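Local coordinates for protein glucose-6-phosphate isomerase (Chlamydia trachomatis D/UW-3/CX, PDB 6OTU) that catalyses the reversible isomerization of glucose-6-phosphate to fructose-6-phosphate, at residues V153-G158 and E223-A228. Numbering follows the deposited sequence.
With G6Q (glucose-6-phosphate), chain E.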
ATOM      1  N   VAL A 153     -10.874   3.917 -21.005  1.00 41.47           N
ATOM      2  CA  VAL A 153     -11.308   3.929 -19.605  1.00 38.65           C
ATOM      3  C   VAL A 153     -11.753   2.524 -19.226  1.00 30.60           C
ATOM      4  O   VAL A 153     -12.764   2.029 -19.735  1.00 30.87           O
ATOM      5  CB  VAL A 153     -12.442   4.929 -19.356  1.00 39.42           C
ATOM      6  CG1 VAL A 153     -12.912   4.833 -17.905  1.00 30.70           C
ATOM      7  CG2 VAL A 153     -11.983   6.349 -19.694  1.00 36.13           C
ATOM      8  N   GLN A 154     -11.013   1.876 -18.339  1.00 33.36           N
ATOM      9  CA  GLN A 154     -11.388   0.546 -17.880  1.00 34.24           C
ATOM     10  C   GLN A 154     -12.275   0.681 -16.653  1.00 31.77           C
ATOM     11  O   GLN A 154     -11.838   1.200 -15.622  1.00 30.11           O
ATOM     12  CB  GLN A 154     -10.162  -0.302 -17.558  1.00 37.25           C
ATOM     13  CG  GLN A 154     -10.502  -1.711 -17.121  1.00 39.30           C
ATOM     14  CD  GLN A 154      -9.615  -2.773 -17.761  1.00 40.18           C
ATOM     15  OE1 GLN A 154      -9.216  -2.660 -18.930  1.00 34.10           O
ATOM     16  NE2 GLN A 154      -9.317  -3.824 -16.998  1.00 35.82           N
ATOM     17  N   ILE A 155     -13.517   0.227 -16.779  1.00 30.61           N
ATOM     18  CA  ILE A 155     -14.470   0.153 -15.683  1.00 37.10           C
ATOM     19  C   ILE A 155     -14.455  -1.278 -15.166  1.00 39.60           C
ATOM     20  O   ILE A 155     -14.750  -2.219 -15.910  1.00 42.66           O
ATOM     21  CB  ILE A 155     -15.884   0.565 -16.131  1.00 31.12           C
ATOM     22  CG1 ILE A 155     -15.906   2.033 -16.580  1.00 31.07           C
ATOM     23  CG2 ILE A 155     -16.896   0.317 -15.019  1.00 35.34           C
ATOM     24  CD1 ILE A 155     -17.269   2.539 -17.022  1.00 31.53           C
ATOM     25  N   GLY A 156     -14.111  -1.442 -13.899  1.00 37.75           N
ATOM     26  CA  GLY A 156     -13.985  -2.762 -13.305  1.00 33.92           C
ATOM     27  C   GLY A 156     -13.295  -2.634 -11.969  1.00 38.85           C
ATOM     28  O   GLY A 156     -12.665  -1.617 -11.658  1.00 38.29           O
ATOM     29  N   ILE A 157     -13.415  -3.688 -11.169  1.00 34.77           N
ATOM     30  CA  ILE A 157     -12.934  -3.646  -9.796  1.00 31.61           C
ATOM     31  C   ILE A 157     -12.272  -4.974  -9.462  1.00 31.41           C
ATOM     32  O   ILE A 157     -12.493  -5.986 -10.132  1.00 31.74           O
ATOM     33  CB  ILE A 157     -14.099  -3.322  -8.818  1.00 31.41           C
ATOM     34  CG1 ILE A 157     -13.591  -2.894  -7.425  1.00 31.37           C
ATOM     35  CG2 ILE A 157     -15.090  -4.471  -8.774  1.00 32.04           C
ATOM     36  CD1 ILE A 157     -14.698  -2.280  -6.527  1.00 31.63           C
ATOM     37  N   GLY A 158     -11.435  -4.957  -8.419  1.00 31.39           N
ATOM     38  CA  GLY A 158     -10.817  -6.195  -7.959  1.00 32.66           C
ATOM     39  C   GLY A 158      -9.916  -6.801  -9.021  1.00 36.14           C
ATOM     40  O   GLY A 158      -9.090  -6.113  -9.627  1.00 31.24           O
ATOM     41  N   GLU A 223     -23.275   2.694 -16.024  1.00 41.17           N
ATOM     42  CA  GLU A 223     -24.467   3.523 -16.171  1.00 41.67           C
ATOM     43  C   GLU A 223     -24.120   5.005 -16.049  1.00 42.35           C
ATOM     44  O   GLU A 223     -24.624   5.824 -16.822  1.00 43.48           O
ATOM     45  CB  GLU A 223     -25.529   3.110 -15.150  1.00 42.11           C
ATOM     46  CG  GLU A 223     -26.827   3.908 -15.224  1.00 52.72           C
ATOM     47  CD  GLU A 223     -27.522   3.813 -16.579  1.00 54.90           C
ATOM     48  OE1 GLU A 223     -27.312   2.803 -17.290  1.00 51.16           O
ATOM     49  OE2 GLU A 223     -28.282   4.753 -16.924  1.00 55.55           O
ATOM     50  N   LEU A 224     -23.218   5.359 -15.122  1.00 39.28           N
ATOM     51  CA  LEU A 224     -22.758   6.744 -15.018  1.00 43.21           C
ATOM     52  C   LEU A 224     -22.122   7.226 -16.316  1.00 36.84           C
ATOM     53  O   LEU A 224     -22.289   8.384 -16.708  1.00 40.06           O
ATOM     54  CB  LEU A 224     -21.759   6.891 -13.870  1.00 42.74           C
ATOM     55  CG  LEU A 224     -22.286   7.405 -12.533  1.00 46.03           C
ATOM     56  CD1 LEU A 224     -21.130   7.548 -11.574  1.00 42.91           C
ATOM     57  CD2 LEU A 224     -23.016   8.727 -12.692  1.00 49.55           C
ATOM     58  N   PHE A 225     -21.363   6.364 -16.985  1.00 43.69           N
ATOM     59  CA  PHE A 225     -20.711   6.797 -18.217  1.00 36.38           C
ATOM     60  C   PHE A 225     -21.695   6.846 -19.377  1.00 44.29           C
ATOM     61  O   PHE A 225     -21.630   7.764 -20.204  1.00 37.70           O
ATOM     62  CB  PHE A 225     -19.534   5.878 -18.530  1.00 35.61           C
ATOM     63  CG  PHE A 225     -18.232   6.343 -17.926  1.00 39.19           C
ATOM     64  CD1 PHE A 225     -18.025   6.286 -16.552  1.00 36.41           C
ATOM     65  CD2 PHE A 225     -17.217   6.850 -18.729  1.00 40.05           C
ATOM     66  CE1 PHE A 225     -16.819   6.726 -15.984  1.00 34.27           C
ATOM     67  CE2 PHE A 225     -16.014   7.296 -18.165  1.00 45.19           C
ATOM     68  CZ  PHE A 225     -15.821   7.229 -16.787  1.00 34.24           C
ATOM     69  N   ARG A 226     -22.626   5.877 -19.435  1.00 40.67           N
ATOM     70  CA  ARG A 226     -23.652   5.890 -20.472  1.00 42.34           C
ATOM     71  C   ARG A 226     -24.438   7.187 -20.437  1.00 42.15           C
ATOM     72  O   ARG A 226     -24.737   7.757 -21.488  1.00 43.27           O
ATOM     73  CB  ARG A 226     -24.606   4.696 -20.327  1.00 45.97           C
ATOM     74  CG  ARG A 226     -23.963   3.333 -20.547  1.00 47.02           C
ATOM     75  CD  ARG A 226     -24.751   2.435 -21.491  1.00 52.65           C
ATOM     76  NE  ARG A 226     -24.008   1.201 -21.767  1.00 55.05           N
ATOM     77  CZ  ARG A 226     -23.856   0.660 -22.975  1.00 55.61           C
ATOM     78  NH1 ARG A 226     -24.404   1.235 -24.047  1.00 57.34           N
ATOM     79  NH2 ARG A 226     -23.156  -0.466 -23.110  1.00 45.91           N
ATOM     80  N   GLN A 227     -24.770   7.672 -19.234  1.00 43.80           N
ATOM     81  CA  GLN A 227     -25.512   8.923 -19.104  1.00 43.74           C
ATOM     82  C   GLN A 227     -24.686  10.107 -19.577  1.00 47.46           C
ATOM     83  O   GLN A 227     -25.225  11.033 -20.194  1.00 50.18           O
ATOM     84  CB  GLN A 227     -25.961   9.130 -17.659  1.00 47.54           C
ATOM     85  CG  GLN A 227     -26.693   7.937 -17.083  1.00 62.21           C
ATOM     86  CD  GLN A 227     -27.956   8.300 -16.348  1.00 72.32           C
ATOM     87  OE1 GLN A 227     -28.041   8.155 -15.126  1.00 69.40           O
ATOM     88  NE2 GLN A 227     -28.955   8.766 -17.089  1.00 80.95           N
ATOM     89  N   ALA A 228     -23.377  10.093 -19.302  1.00 39.31           N
ATOM     90  CA  ALA A 228     -22.531  11.203 -19.723  1.00 39.42           C
ATOM     91  C   ALA A 228     -22.468  11.297 -21.246  1.00 47.07           C
ATOM     92  O   ALA A 228     -22.549  12.400 -21.802  1.00 44.83           O
ATOM     93  CB  ALA A 228     -21.132  11.070 -19.105  1.00 38.45           C
TER
HETATM   94  C1  G6Q E 604     -11.042 -12.046  -8.085  1.00 50.79           C
HETATM   95  C2  G6Q E 604     -12.201 -11.717  -7.140  1.00 54.40           C
HETATM   96  C3  G6Q E 604     -12.702 -10.282  -7.256  1.00 43.73           C
HETATM   97  C4  G6Q E 604     -13.446  -9.985  -8.564  1.00 33.23           C
HETATM   98  C5  G6Q E 604     -14.219  -8.668  -8.478  1.00 32.86           C
HETATM   99  C6  G6Q E 604     -14.811  -8.257  -9.805  1.00 30.57           C
HETATM  100  O1  G6Q E 604     -10.669 -13.168  -8.180  1.00 45.79           O
HETATM  101  O2  G6Q E 604     -13.288 -12.614  -7.341  1.00 65.05           O
HETATM  102  O3  G6Q E 604     -11.606  -9.374  -7.125  1.00 43.87           O
HETATM  103  O4  G6Q E 604     -12.525  -9.909  -9.648  1.00 28.98           O
HETATM  104  O5  G6Q E 604     -15.241  -8.793  -7.485  1.00 33.71           O
HETATM  105  O6  G6Q E 604     -15.656  -9.345 -10.270  1.00 37.13           O
HETATM  106  P   G6Q E 604     -16.265  -9.298 -11.767  1.00 39.08           P
HETATM  107  O1P G6Q E 604     -15.082  -9.332 -12.719  1.00 36.08           O
HETATM  108  O2P G6Q E 604     -17.128 -10.551 -11.856  1.00 46.74           O
HETATM  109  O3P G6Q E 604     -17.068  -8.018 -11.876  1.00 36.59           O
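Strand residues 153-155 and the helical turns of 223-228 come closest at Ile-155 and Phe-225, whose CA atoms lie 9.5 Å apart, a gap bridged by side chains alone. Phe-225 reaches from the helix toward the strand and meets two residues that project from the same strand face. The extended chain of Ile-155, with chi2 at -179°, carries its end methyl over one face of the ring: CD1 sits 4.3 Å from the centroid of the Phe-225 ring, 28° off the normal, a CH-pi contact displaced toward the CG-CD1 side. At the far end of the ring Val-153 approaches obliquely, its CG1 3.9 Å from Phe-225 CZ; with chi1 at 176° it is this branch, anti to the backbone N, that is turned to the ring. Val-184, Val-206 and Leu-196 also touch the Phe-225 side chain, adding apolar contacts. Past the strand the chain runs into the sugar-phosphate pocket, where Ile-157 O lies 3.3 Å from C6 of glucose-6-phosphate and Gly-158 CA 3.4 Å from its O3. This is helix-on-sheet packing of an alpha/beta SIS domain, with helix 216-231 against one side of the parallel sheet, over strands 151-155, 180-184 and 204-209, and the substrate bound beyond the C-terminal end of strand 151-155.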